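Local coordinates for protein mitochondrial association factor 1 (Toxoplasma gondii, PDB 6BXS) that belongs to a locus the parasite uses to manipulate host mitochondria and has a macro-domain fold that in relatives binds ADP-ribose, its own role being uncertain, at residues L9-T14 and V21-P26; G32-Y37 and Q255-P260; P41-A46 and V211-L216; T47-T52 and D165-T170. All blocks are in the same frame, centred on the assembly; numbering follows the deposited sequence.

Contact 1 of 4, residues L9-T14 and V21-P26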
loop_
_atom_site.group_PDB
_atom_site.type_symbol
_atom_site.label_atom_id
_atom_site.label_comp_id
_atom_site.label_asym_id
_atom_site.label_seq_id
_atom_site.Cartn_x
_atom_site.Cartn_y
_atom_site.Cartn_z
ATOM N N LEU A 9 -13.121 10.513 -9.473
ATOM C CA LEU A 9 -13.675 11.645 -8.739
ATOM C C LEU A 9 -12.581 12.322 -7.922
ATOM O O LEU A 9 -11.955 11.695 -7.067
ATOM C CB LEU A 9 -14.819 11.192 -7.827
ATOM C CG LEU A 9 -15.351 12.206 -6.809
ATOM C CD1 LEU A 9 -15.913 13.443 -7.495
ATOM C CD2 LEU A 9 -16.403 11.552 -5.925
ATOM N N THR A 10 -12.359 13.606 -8.192
ATOM C CA THR A 10 -11.314 14.374 -7.525
ATOM C C THR A 10 -11.928 15.421 -6.601
ATOM O O THR A 10 -12.776 16.211 -7.022
ATOM C CB THR A 10 -10.390 15.064 -8.546
ATOM O OG1 THR A 10 -9.839 14.083 -9.432
ATOM C CG2 THR A 10 -9.257 15.797 -7.844
ATOM N N LEU A 11 -11.492 15.418 -5.343
ATOM C CA LEU A 11 -11.991 16.350 -4.338
ATOM C C LEU A 11 -10.838 16.971 -3.557
ATOM O O LEU A 11 -9.880 16.286 -3.202
ATOM C CB LEU A 11 -12.951 15.640 -3.380
ATOM C CG LEU A 11 -14.220 15.063 -4.014
ATOM C CD1 LEU A 11 -14.990 14.232 -3.002
ATOM C CD2 LEU A 11 -15.101 16.167 -4.575
ATOM N N ARG A 12 -10.943 18.271 -3.291
ATOM C CA ARG A 12 -9.904 18.996 -2.570
ATOM C C ARG A 12 -10.177 18.986 -1.073
ATOM O O ARG A 12 -11.319 19.140 -0.643
ATOM C CB ARG A 12 -9.806 20.434 -3.073
ATOM C CG ARG A 12 -8.728 21.255 -2.386
ATOM C CD ARG A 12 -8.282 22.407 -3.268
ATOM N NE ARG A 12 -7.571 21.925 -4.450
ATOM C CZ ARG A 12 -7.446 22.603 -5.586
ATOM N NH1 ARG A 12 -7.989 23.807 -5.718
ATOM N NH2 ARG A 12 -6.778 22.072 -6.600
ATOM N N PHE A 13 -9.119 18.806 -0.287
ATOM C CA PHE A 13 -9.239 18.684 1.160
ATOM C C PHE A 13 -8.358 19.696 1.874
ATOM O O PHE A 13 -7.132 19.621 1.809
ATOM C CB PHE A 13 -8.873 17.266 1.599
ATOM C CG PHE A 13 -9.871 16.233 1.177
ATOM C CD1 PHE A 13 -9.801 15.656 -0.080
ATOM C CD2 PHE A 13 -10.886 15.843 2.033
ATOM C CE1 PHE A 13 -10.724 14.707 -0.472
ATOM C CE2 PHE A 13 -11.808 14.895 1.647
ATOM C CZ PHE A 13 -11.729 14.327 0.393
ATOM N N THR A 14 -8.991 20.643 2.555
ATOM C CA THR A 14 -8.259 21.658 3.295
ATOM C C THR A 14 -7.649 21.053 4.557
ATOM O O THR A 14 -6.688 21.589 5.107
ATOM C CB THR A 14 -9.162 22.849 3.675
ATOM O OG1 THR A 14 -8.366 23.897 4.239
ATOM C CG2 THR A 14 -10.225 22.430 4.673
ATOM N N VAL A 21 -7.511 14.748 -3.734
ATOM C CA VAL A 21 -7.483 13.298 -3.594
ATOM C C VAL A 21 -8.450 12.681 -4.595
ATOM O O VAL A 21 -9.572 13.164 -4.766
ATOM C CB VAL A 21 -7.860 12.849 -2.171
ATOM C CG1 VAL A 21 -7.774 11.335 -2.050
ATOM C CG2 VAL A 21 -6.954 13.514 -1.146
ATOM N N ILE A 22 -8.004 11.621 -5.258
ATOM C CA ILE A 22 -8.843 10.899 -6.206
ATOM C C ILE A 22 -9.550 9.735 -5.527
ATOM O O ILE A 22 -8.925 8.949 -4.812
ATOM C CB ILE A 22 -8.015 10.368 -7.391
ATOM C CG1 ILE A 22 -7.579 11.526 -8.290
ATOM C CG2 ILE A 22 -8.821 9.361 -8.215
ATOM C CD1 ILE A 22 -6.415 11.192 -9.192
ATOM N N PHE A 23 -10.856 9.630 -5.764
ATOM C CA PHE A 23 -11.641 8.490 -5.306
ATOM C C PHE A 23 -12.305 7.829 -6.503
ATOM O O PHE A 23 -13.344 8.289 -6.977
ATOM C CB PHE A 23 -12.694 8.920 -4.287
ATOM C CG PHE A 23 -12.123 9.598 -3.079
ATOM C CD1 PHE A 23 -11.909 10.965 -3.076
ATOM C CD2 PHE A 23 -11.801 8.870 -1.946
ATOM C CE1 PHE A 23 -11.385 11.595 -1.966
ATOM C CE2 PHE A 23 -11.274 9.496 -0.832
ATOM C CZ PHE A 23 -11.068 10.862 -0.843
ATOM N N PHE A 24 -11.696 6.757 -6.997
ATOM C CA PHE A 24 -12.213 6.069 -8.172
ATOM C C PHE A 24 -13.614 5.539 -7.915
ATOM O O PHE A 24 -13.902 5.013 -6.839
ATOM C CB PHE A 24 -11.288 4.922 -8.582
ATOM C CG PHE A 24 -10.010 5.375 -9.226
ATOM C CD1 PHE A 24 -10.001 5.824 -10.537
ATOM C CD2 PHE A 24 -8.818 5.341 -8.524
ATOM C CE1 PHE A 24 -8.827 6.237 -11.134
ATOM C CE2 PHE A 24 -7.640 5.752 -9.116
ATOM C CZ PHE A 24 -7.644 6.201 -10.422
ATOM N N GLY A 25 -14.484 5.695 -8.906
ATOM C CA GLY A 25 -15.836 5.175 -8.829
ATOM C C GLY A 25 -15.841 3.724 -9.258
ATOM O O GLY A 25 -14.780 3.162 -9.534
ATOM N N PRO A 26 -17.031 3.112 -9.337
ATOM C CA PRO A 26 -17.110 1.686 -9.668
ATOM C C PRO A 26 -16.653 1.401 -11.093
ATOM O O PRO A 26 -17.047 2.119 -12.011
ATOM C CB PRO A 26 -18.601 1.352 -9.508
ATOM C CG PRO A 26 -19.276 2.599 -9.026
ATOM C CD PRO A 26 -18.359 3.745 -9.281
#
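Leu9 O receives the amide of Phe23 in the shortest polar bond between the two strands: N to O is 2.7 Å, nearly straight and in the carbonyl plane, while Ile22 CA brings a CA-H...O contact to the same oxygen. The return bond from Leu9 N to Phe23 O is weak. Two residues on, Leu11 and Val21 exchange both of their backbone bonds, Leu11 N to Val21 O at 3.0 Å and Val21 N to Leu11 O at 2.9 Å. Between these hydrogen-bonded pairs lies the non-hydrogen-bonded pair Thr10 and Ile22, on the other face, where Thr10 OG1 rests 3.6 Å from Ile22 CG1. On the face of Leu9, Leu11, Val21 and Phe23 the aromatic rings of Phe13 and Phe23 reach toward each other tip to tip, Phe13 CE1 to Phe23 CE1 3.5 Å, with planes at 59° and neither ring over the other's face. Val21 crosses Phe13 at about a right angle and sets CG2 3.7 Å from Phe13 CD1. Helix 263-276 packs Met269 against Leu11 and Phe13, and Phe256 meets the Phe23 ring. This is an antiparallel beta hairpin at one edge of the mixed central sheet.

Contact 2 of 4, residues G32-Y37 and Q255-P260. With SO4 (sulfate ion), chain E.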
loop_
_atom_site.group_PDB
_atom_site.type_symbol
_atom_site.label_atom_id
_atom_site.label_comp_id
_atom_site.label_asym_id
_atom_site.label_seq_id
_atom_site.Cartn_x
_atom_site.Cartn_y
_atom_site.Cartn_z
ATOM N N GLY A 32 -16.917 -3.433 -8.459
ATOM C CA GLY A 32 -16.347 -2.202 -8.979
ATOM C C GLY A 32 -14.864 -2.055 -8.698
ATOM O O GLY A 32 -14.363 -0.939 -8.553
ATOM N N PHE A 33 -14.164 -3.185 -8.629
ATOM C CA PHE A 33 -12.742 -3.206 -8.289
ATOM C C PHE A 33 -11.904 -2.351 -9.242
ATOM O O PHE A 33 -11.970 -2.507 -10.460
ATOM C CB PHE A 33 -12.224 -4.650 -8.293
ATOM C CG PHE A 33 -10.783 -4.783 -7.880
ATOM C CD1 PHE A 33 -10.435 -4.852 -6.540
ATOM C CD2 PHE A 33 -9.779 -4.846 -8.832
ATOM C CE1 PHE A 33 -9.111 -4.975 -6.159
ATOM C CE2 PHE A 33 -8.454 -4.971 -8.456
ATOM C CZ PHE A 33 -8.119 -5.034 -7.118
ATOM N N THR A 34 -11.114 -1.449 -8.670
ATOM C CA THR A 34 -10.245 -0.572 -9.450
ATOM C C THR A 34 -9.034 -1.334 -9.987
ATOM O O THR A 34 -8.441 -2.134 -9.263
ATOM C CB THR A 34 -9.763 0.617 -8.597
ATOM O OG1 THR A 34 -10.895 1.251 -7.988
ATOM C CG2 THR A 34 -8.995 1.628 -9.445
ATOM N N PRO A 35 -8.659 -1.094 -11.258
ATOM C CA PRO A 35 -7.453 -1.758 -11.766
ATOM C C PRO A 35 -6.210 -1.350 -10.984
ATOM O O PRO A 35 -6.091 -0.193 -10.577
ATOM C CB PRO A 35 -7.369 -1.284 -13.224
ATOM C CG PRO A 35 -8.749 -0.837 -13.568
ATOM C CD PRO A 35 -9.317 -0.285 -12.299
ATOM N N LEU A 36 -5.305 -2.299 -10.767
ATOM C CA LEU A 36 -4.068 -2.034 -10.042
ATOM C C LEU A 36 -3.237 -0.983 -10.767
ATOM O O LEU A 36 -2.716 -0.055 -10.149
ATOM C CB LEU A 36 -3.258 -3.321 -9.872
ATOM C CG LEU A 36 -3.721 -4.298 -8.786
ATOM C CD1 LEU A 36 -5.203 -4.608 -8.885
ATOM C CD2 LEU A 36 -2.909 -5.580 -8.876
ATOM N N TYR A 37 -3.126 -1.136 -12.083
ATOM C CA TYR A 37 -2.339 -0.220 -12.903
ATOM C C TYR A 37 -3.036 0.047 -14.231
ATOM O O TYR A 37 -3.685 -0.835 -14.792
ATOM C CB TYR A 37 -0.941 -0.787 -13.154
ATOM C CG TYR A 37 -0.094 -0.898 -11.909
ATOM C CD1 TYR A 37 -0.146 -2.031 -11.107
ATOM C CD2 TYR A 37 0.761 0.131 -11.533
ATOM C CE1 TYR A 37 0.628 -2.136 -9.966
ATOM C CE2 TYR A 37 1.536 0.036 -10.395
ATOM C CZ TYR A 37 1.468 -1.100 -9.615
ATOM O OH TYR A 37 2.238 -1.200 -8.479
ATOM N N GLN A 255 -4.499 8.461 -4.337
ATOM C CA GLN A 255 -5.634 7.872 -5.035
ATOM C C GLN A 255 -6.192 6.726 -4.202
ATOM O O GLN A 255 -5.431 5.923 -3.662
ATOM C CB GLN A 255 -5.230 7.360 -6.417
ATOM C CG GLN A 255 -4.499 8.365 -7.280
ATOM C CD GLN A 255 -4.087 7.781 -8.616
ATOM O OE1 GLN A 255 -4.311 6.599 -8.886
ATOM N NE2 GLN A 255 -3.484 8.605 -9.463
ATOM N N PHE A 256 -7.516 6.657 -4.099
ATOM C CA PHE A 256 -8.176 5.573 -3.379
ATOM C C PHE A 256 -8.994 4.703 -4.323
ATOM O O PHE A 256 -9.814 5.200 -5.095
ATOM C CB PHE A 256 -9.068 6.128 -2.269
ATOM C CG PHE A 256 -8.305 6.608 -1.071
ATOM C CD1 PHE A 256 -7.917 5.720 -0.084
ATOM C CD2 PHE A 256 -7.971 7.944 -0.932
ATOM C CE1 PHE A 256 -7.209 6.155 1.020
ATOM C CE2 PHE A 256 -7.265 8.384 0.170
ATOM C CZ PHE A 256 -6.883 7.488 1.147
ATOM N N MET A 257 -8.759 3.398 -4.247
ATOM C CA MET A 257 -9.483 2.432 -5.061
ATOM C C MET A 257 -10.920 2.314 -4.571
ATOM O O MET A 257 -11.257 2.810 -3.495
ATOM C CB MET A 257 -8.788 1.072 -5.014
ATOM C CG MET A 257 -7.335 1.119 -5.462
ATOM S SD MET A 257 -6.428 -0.391 -5.090
ATOM C CE MET A 257 -7.311 -1.574 -6.104
ATOM N N TYR A 258 -11.759 1.647 -5.356
ATOM C CA TYR A 258 -13.187 1.607 -5.073
ATOM C C TYR A 258 -13.615 0.350 -4.328
ATOM O O TYR A 258 -13.146 -0.749 -4.616
ATOM C CB TYR A 258 -13.987 1.708 -6.370
ATOM C CG TYR A 258 -15.484 1.700 -6.151
ATOM C CD1 TYR A 258 -16.162 2.866 -5.821
ATOM C CD2 TYR A 258 -16.216 0.525 -6.262
ATOM C CE1 TYR A 258 -17.530 2.864 -5.617
ATOM C CE2 TYR A 258 -17.584 0.512 -6.058
ATOM C CZ TYR A 258 -18.235 1.684 -5.736
ATOM O OH TYR A 258 -19.597 1.677 -5.533
ATOM N N GLU A 259 -14.505 0.538 -3.360
ATOM C CA GLU A 259 -15.273 -0.556 -2.785
ATOM C C GLU A 259 -16.707 -0.057 -2.584
ATOM O O GLU A 259 -16.915 1.127 -2.305
ATOM C CB GLU A 259 -14.647 -1.053 -1.477
ATOM C CG GLU A 259 -14.269 0.030 -0.471
ATOM C CD GLU A 259 -15.421 0.462 0.416
ATOM O OE1 GLU A 259 -16.371 -0.328 0.610
ATOM O OE2 GLU A 259 -15.369 1.597 0.929
ATOM N N PRO A 260 -17.700 -0.953 -2.747
ATOM C CA PRO A 260 -19.115 -0.563 -2.855
ATOM C C PRO A 260 -19.647 0.424 -1.805
ATOM O O PRO A 260 -20.558 1.184 -2.132
ATOM C CB PRO A 260 -19.842 -1.905 -2.725
ATOM C CG PRO A 260 -18.897 -2.882 -3.305
ATOM C CD PRO A 260 -17.528 -2.411 -2.909
HETATM S S SO4 E . -4.737 -4.806 -13.564
HETATM O O1 SO4 E . -3.888 -5.991 -13.661
HETATM O O2 SO4 E . -5.513 -4.867 -12.329
HETATM O O3 SO4 E . -5.648 -4.756 -14.706
HETATM O O4 SO4 E . -3.900 -3.609 -13.561
#
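A loop that holds a sulfate ion is packed here against the end of strand 253-256, where the chain leaves the central sheet. Thr34 makes the polar link: its OG1 accepts the amide of Tyr258 at 2.8 Å from Tyr258 N, with an angle of 147° at the hydrogen. With OG1 anti to its own carbonyl carbon (chi1 -52°), the hydroxyl faces that amide and also touches Tyr258 CB. Thr34 CB meets Met257 CB at 3.7 Å. Met257 bends at chi3 (64°), which carries CE to 3.4 Å from Thr34 O and 3.7 Å from Phe33 CZ; the Phe33 and Met257 side chains run side by side, pointing the same way. On the neighbouring step Tyr258 lays its CD2 3.3 Å from Gly32 O. Gly32, at positive phi, has its CA close to Tyr258 CE2. Beyond Thr34 the loop offers successive amides to the sulfate, Leu36 N to O2 and Tyr37 N to O4, each at 3.0 Å and fairly straight. Leu36 CD1 also packs against O2, 3.5 Å away, and touches the Phe33 ring at its edge. Arg29, Thr69 and His159 also hydrogen-bond to the anion, which probably came from the crystallisation liquor. Two adjacent backbone N-H groups, each bonded to a different oxygen of one tetrahedral anion, are consistent with a phosphate-sized anion site near the C-terminal ends of the parallel strands, the side where macro domains of relatives bind ADP-ribose.

Contact 3 of 4, residues P41-A46 and V211-L216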
loop_
_atom_site.group_PDB
_atom_site.type_symbol
_atom_site.label_atom_id
_atom_site.label_comp_id
_atom_site.label_asym_id
_atom_site.label_seq_id
_atom_site.Cartn_x
_atom_site.Cartn_y
_atom_site.Cartn_z
ATOM N N PRO A 41 -0.587 5.185 -18.395
ATOM C CA PRO A 41 -0.499 6.195 -17.337
ATOM C C PRO A 41 0.254 7.442 -17.784
ATOM O O PRO A 41 1.144 7.349 -18.631
ATOM C CB PRO A 41 0.262 5.466 -16.232
ATOM C CG PRO A 41 1.153 4.528 -16.971
ATOM C CD PRO A 41 0.395 4.104 -18.203
ATOM N N SER A 42 -0.105 8.590 -17.220
ATOM C CA SER A 42 0.591 9.840 -17.504
ATOM C C SER A 42 1.659 10.112 -16.449
ATOM O O SER A 42 2.547 10.942 -16.651
ATOM C CB SER A 42 -0.400 11.002 -17.568
ATOM O OG SER A 42 -1.218 11.039 -16.411
ATOM N N LYS A 43 1.565 9.408 -15.324
ATOM C CA LYS A 43 2.527 9.559 -14.240
ATOM C C LYS A 43 2.810 8.214 -13.579
ATOM O O LYS A 43 2.127 7.221 -13.842
ATOM C CB LYS A 43 2.013 10.564 -13.208
ATOM C CG LYS A 43 0.776 10.109 -12.458
ATOM C CD LYS A 43 0.095 11.264 -11.739
ATOM C CE LYS A 43 -0.534 12.239 -12.722
ATOM N NZ LYS A 43 -1.577 13.087 -12.083
ATOM N N ARG A 44 3.824 8.192 -12.722
ATOM C CA ARG A 44 4.260 6.959 -12.084
ATOM C C ARG A 44 3.470 6.696 -10.805
ATOM O O ARG A 44 3.761 7.265 -9.752
ATOM C CB ARG A 44 5.754 7.017 -11.775
ATOM C CG ARG A 44 6.620 7.467 -12.948
ATOM C CD ARG A 44 8.094 7.459 -12.574
ATOM N NE ARG A 44 8.433 6.251 -11.829
ATOM C CZ ARG A 44 8.688 5.070 -12.384
ATOM N NH1 ARG A 44 8.968 4.029 -11.614
ATOM N NH2 ARG A 44 8.668 4.923 -13.702
ATOM N N VAL A 45 2.470 5.828 -10.913
ATOM C CA VAL A 45 1.609 5.487 -9.788
ATOM C C VAL A 45 2.021 4.148 -9.183
ATOM O O VAL A 45 2.066 3.137 -9.881
ATOM C CB VAL A 45 0.131 5.413 -10.214
ATOM C CG1 VAL A 45 -0.771 5.211 -8.997
ATOM C CG2 VAL A 45 -0.269 6.668 -10.974
ATOM N N ALA A 46 2.322 4.154 -7.887
ATOM C CA ALA A 46 2.645 2.932 -7.161
ATOM C C ALA A 46 1.434 2.469 -6.362
ATOM O O ALA A 46 0.925 3.201 -5.517
ATOM C CB ALA A 46 3.835 3.154 -6.243
ATOM N N VAL A 211 8.127 7.906 -7.168
ATOM C CA VAL A 211 6.710 7.634 -6.981
ATOM C C VAL A 211 5.974 8.966 -6.977
ATOM O O VAL A 211 6.131 9.768 -6.056
ATOM C CB VAL A 211 6.433 6.878 -5.676
ATOM C CG1 VAL A 211 4.947 6.567 -5.549
ATOM C CG2 VAL A 211 7.255 5.597 -5.621
ATOM N N GLU A 212 5.175 9.196 -8.012
ATOM C CA GLU A 212 4.499 10.474 -8.193
ATOM C C GLU A 212 3.073 10.410 -7.658
ATOM O O GLU A 212 2.446 11.438 -7.404
ATOM C CB GLU A 212 4.512 10.864 -9.671
ATOM C CG GLU A 212 5.887 10.694 -10.310
ATOM C CD GLU A 212 5.943 11.159 -11.750
ATOM O OE1 GLU A 212 6.790 12.023 -12.063
ATOM O OE2 GLU A 212 5.157 10.650 -12.574
ATOM N N ALA A 213 2.569 9.194 -7.477
ATOM C CA ALA A 213 1.264 8.991 -6.866
ATOM C C ALA A 213 1.202 7.607 -6.239
ATOM O O ALA A 213 1.932 6.705 -6.651
ATOM C CB ALA A 213 0.163 9.158 -7.896
ATOM N N ILE A 214 0.347 7.451 -5.231
ATOM C CA ILE A 214 0.094 6.139 -4.650
ATOM C C ILE A 214 -1.392 5.797 -4.713
ATOM O O ILE A 214 -2.248 6.603 -4.345
ATOM C CB ILE A 214 0.589 6.045 -3.189
ATOM C CG1 ILE A 214 0.151 7.266 -2.379
ATOM C CG2 ILE A 214 2.106 5.914 -3.164
ATOM C CD1 ILE A 214 0.472 7.154 -0.897
ATOM N N ARG A 215 -1.677 4.592 -5.201
ATOM C CA ARG A 215 -3.040 4.092 -5.318
ATOM C C ARG A 215 -3.336 3.140 -4.164
ATOM O O ARG A 215 -2.744 2.063 -4.072
ATOM C CB ARG A 215 -3.234 3.394 -6.667
ATOM C CG ARG A 215 -4.631 2.851 -6.910
ATOM C CD ARG A 215 -4.817 2.466 -8.373
ATOM N NE ARG A 215 -4.680 3.617 -9.263
ATOM C CZ ARG A 215 -4.754 3.559 -10.590
ATOM N NH1 ARG A 215 -4.963 2.402 -11.203
ATOM N NH2 ARG A 215 -4.615 4.665 -11.309
ATOM N N LEU A 216 -4.255 3.547 -3.293
ATOM C CA LEU A 216 -4.516 2.840 -2.042
ATOM C C LEU A 216 -5.853 2.106 -2.042
ATOM O O LEU A 216 -6.839 2.613 -2.576
ATOM C CB LEU A 216 -4.500 3.826 -0.871
ATOM C CG LEU A 216 -3.215 4.623 -0.657
ATOM C CD1 LEU A 216 -3.466 5.815 0.248
ATOM C CD2 LEU A 216 -2.150 3.725 -0.070
#
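The planes of the Arg44 guanidinium and the Glu212 carboxylate are 61° apart, their chains crossing without a salt bridge; Val45 CG1 comes obliquely to the other guanidinium, that of Arg215, and touches Arg215 CB at 3.8 Å. Glu212 instead uses OE2 for the backbone: the amide of Arg44 reaches it on the anti side, Arg44 N to OE2 2.8 Å, 19° out of the carboxylate plane. Lys43 CB packs on the same oxygen at 3.2 Å. Arg44 O in turn takes two amides, Glu212 N at 3.0 Å in the carbonyl plane and Ala213 N at 3.2 Å, tilted 31° from it. The parallel ladder continues with Ala46 N to Ala213 O at 2.9 Å and Arg215 N to Ala46 O at 3.0 Å. Val45 and Ala213 share one face, joined by CG2 and CB; on the other, Ala46 CB meets Val211 CG1 at 3.7 Å. The guanidinium ends are held by outside partners, Arg44 by Asp165 and Arg215 by Pro35 O and Asp38. Strand 213-216 lies between strand 45-50 and strand 253-256, with helix 179-202 covering Val211 and Ile214 and Val166 of strand 166-170 beside Ala46.

Contact 4 of 4, residues T47-T52 and D165-T170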
loop_
_atom_site.group_PDB
_atom_site.type_symbol
_atom_site.label_atom_id
_atom_site.label_comp_id
_atom_site.label_asym_id
_atom_site.label_seq_id
_atom_site.Cartn_x
_atom_site.Cartn_y
_atom_site.Cartn_z
ATOM N N THR A 47 0.976 1.252 -6.630
ATOM C CA THR A 47 -0.208 0.725 -5.966
ATOM C C THR A 47 0.182 -0.060 -4.715
ATOM O O THR A 47 1.148 -0.827 -4.721
ATOM C CB THR A 47 -1.023 -0.166 -6.915
ATOM O OG1 THR A 47 -1.361 0.586 -8.089
ATOM C CG2 THR A 47 -2.298 -0.647 -6.242
ATOM N N VAL A 48 -0.582 0.141 -3.645
ATOM C CA VAL A 48 -0.281 -0.449 -2.347
ATOM C C VAL A 48 -1.049 -1.750 -2.138
ATOM O O VAL A 48 -2.274 -1.753 -2.036
ATOM C CB VAL A 48 -0.616 0.526 -1.200
ATOM C CG1 VAL A 48 -0.476 -0.156 0.162
ATOM C CG2 VAL A 48 0.281 1.758 -1.275
ATOM N N ASP A 49 -0.313 -2.852 -2.064
ATOM C CA ASP A 49 -0.906 -4.160 -1.831
ATOM C C ASP A 49 -1.401 -4.290 -0.396
ATOM O O ASP A 49 -0.647 -4.051 0.548
ATOM C CB ASP A 49 0.116 -5.258 -2.129
ATOM C CG ASP A 49 -0.505 -6.644 -2.188
ATOM O OD1 ASP A 49 -1.698 -6.794 -1.843
ATOM O OD2 ASP A 49 0.211 -7.592 -2.574
ATOM N N ALA A 50 -2.663 -4.668 -0.229
ATOM C CA ALA A 50 -3.178 -5.008 1.092
ATOM C C ALA A 50 -2.588 -6.349 1.512
ATOM O O ALA A 50 -3.154 -7.405 1.233
ATOM C CB ALA A 50 -4.696 -5.057 1.090
ATOM N N GLY A 51 -1.445 -6.290 2.188
ATOM C CA GLY A 51 -0.637 -7.465 2.454
ATOM C C GLY A 51 -1.158 -8.371 3.549
ATOM O O GLY A 51 -2.062 -8.011 4.303
ATOM N N THR A 52 -0.564 -9.556 3.631
ATOM C CA THR A 52 -0.913 -10.544 4.643
ATOM C C THR A 52 0.091 -10.492 5.790
ATOM O O THR A 52 1.208 -10.006 5.627
ATOM C CB THR A 52 -0.932 -11.964 4.055
ATOM O OG1 THR A 52 0.363 -12.269 3.531
ATOM C CG2 THR A 52 -1.966 -12.076 2.939
ATOM N N ASP A 165 6.205 0.205 -12.771
ATOM C CA ASP A 165 7.165 -0.755 -12.227
ATOM C C ASP A 165 7.525 -0.511 -10.760
ATOM O O ASP A 165 8.577 -0.950 -10.296
ATOM C CB ASP A 165 8.440 -0.743 -13.072
ATOM C CG ASP A 165 9.166 0.582 -13.013
ATOM O OD1 ASP A 165 8.582 1.570 -12.519
ATOM O OD2 ASP A 165 10.324 0.637 -13.474
ATOM N N VAL A 166 6.660 0.198 -10.040
ATOM C CA VAL A 166 6.796 0.331 -8.592
ATOM C C VAL A 166 5.515 -0.115 -7.901
ATOM O O VAL A 166 4.419 0.297 -8.281
ATOM C CB VAL A 166 7.115 1.776 -8.166
ATOM C CG1 VAL A 166 7.207 1.879 -6.645
ATOM C CG2 VAL A 166 8.409 2.247 -8.803
ATOM N N MET A 167 5.668 -0.961 -6.887
ATOM C CA MET A 167 4.547 -1.385 -6.061
ATOM C C MET A 167 4.913 -1.229 -4.597
ATOM O O MET A 167 6.092 -1.183 -4.244
ATOM C CB MET A 167 4.158 -2.839 -6.353
ATOM C CG MET A 167 5.229 -3.869 -6.008
ATOM S SD MET A 167 4.615 -5.568 -6.037
ATOM C CE MET A 167 3.621 -5.619 -4.546
ATOM N N LEU A 168 3.894 -1.132 -3.753
ATOM C CA LEU A 168 4.083 -1.183 -2.315
ATOM C C LEU A 168 3.281 -2.342 -1.737
ATOM O O LEU A 168 2.356 -2.853 -2.368
ATOM C CB LEU A 168 3.674 0.136 -1.657
ATOM C CG LEU A 168 4.664 1.297 -1.791
ATOM C CD1 LEU A 168 4.102 2.363 -2.709
ATOM C CD2 LEU A 168 5.010 1.888 -0.432
ATOM N N TYR A 169 3.659 -2.742 -0.530
ATOM C CA TYR A 169 3.043 -3.858 0.175
ATOM C C TYR A 169 3.007 -3.467 1.645
ATOM O O TYR A 169 4.035 -3.099 2.214
ATOM C CB TYR A 169 3.837 -5.151 -0.055
ATOM C CG TYR A 169 3.271 -6.412 0.579
ATOM C CD1 TYR A 169 3.322 -6.612 1.954
ATOM C CD2 TYR A 169 2.726 -7.423 -0.206
ATOM C CE1 TYR A 169 2.825 -7.770 2.529
ATOM C CE2 TYR A 169 2.227 -8.586 0.362
ATOM C CZ TYR A 169 2.280 -8.754 1.729
ATOM O OH TYR A 169 1.786 -9.906 2.301
ATOM N N THR A 170 1.823 -3.514 2.246
ATOM C CA THR A 170 1.664 -3.097 3.635
ATOM C C THR A 170 0.697 -4.015 4.375
ATOM O O THR A 170 -0.175 -4.643 3.768
ATOM C CB THR A 170 1.171 -1.628 3.736
ATOM O OG1 THR A 170 1.380 -1.144 5.067
ATOM C CG2 THR A 170 -0.306 -1.499 3.365
#
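Tyr169 lays one face of its ring over Gly51 CA, which stands 3.2 Å above the ring plane, displaced toward the rim, in a CH-pi contact. Having no side chain, Gly51 can bring its CA this close. The phenol oxygen beyond is gripped from Thr52 twice, by the amide at 2.7 Å from Thr52 N to OH and by the hydroxyl at 3.0 Å from Thr52 OG1 to OH. With OG1 between its backbone N and carbonyl carbon (chi1 60°), the hydroxyl stays beside the amide and both meet that oxygen. Asp49 runs alongside the Tyr169 side chain, OD2 3.5 Å from Tyr169 CD2, carboxylate and ring planes 76° apart. Between the backbones of the parallel strands run alternating bonds, Leu168 N to Thr47 O and Asp49 N to Leu168 O, then Thr170 N to Asp49 O and Gly51 N to Thr170 O at 2.6 Å. On the opposite face of the sheet Val48 CG1 is tight against Thr170 CG2 at 3.5 Å, while Val48 CG2 packs on Leu168 CB. Phe56 O is a further partner of Tyr169 OH. Since Thr52 supplies two donors to that oxygen, the phenol's own proton is probably directed to Phe56 O, tying strand 166-170 to the loop that follows strand 45-50.

In the fold
The four contacts run across one mixed sheet, from the hairpin of contact 1 to the central strands of contact 4; the centres of contacts 1 and 4 lie about 20 Å apart and the two do not touch. Contact 2 bridges the gap: Phe256 N probably hydrogen-bonds to Ile22 O of contact 1 (2.8 Å), and Met257 N to Leu216 O of contact 3 (2.7 Å). Contacts 3 and 4 share strand 45-50 and are joined by the salt bridge of Arg44 NH1 to Asp165 OD1 (2.6 Å). The sulfate-holding loop of contact 2 also reaches contact 4, through probable bonds of Leu36 O to Thr47 OG1 (2.5 Å) and Tyr37 OH to Val166 O (2.7 Å). Along the chain, contact 4 is nested within contact 3, and contact 3 within contact 2.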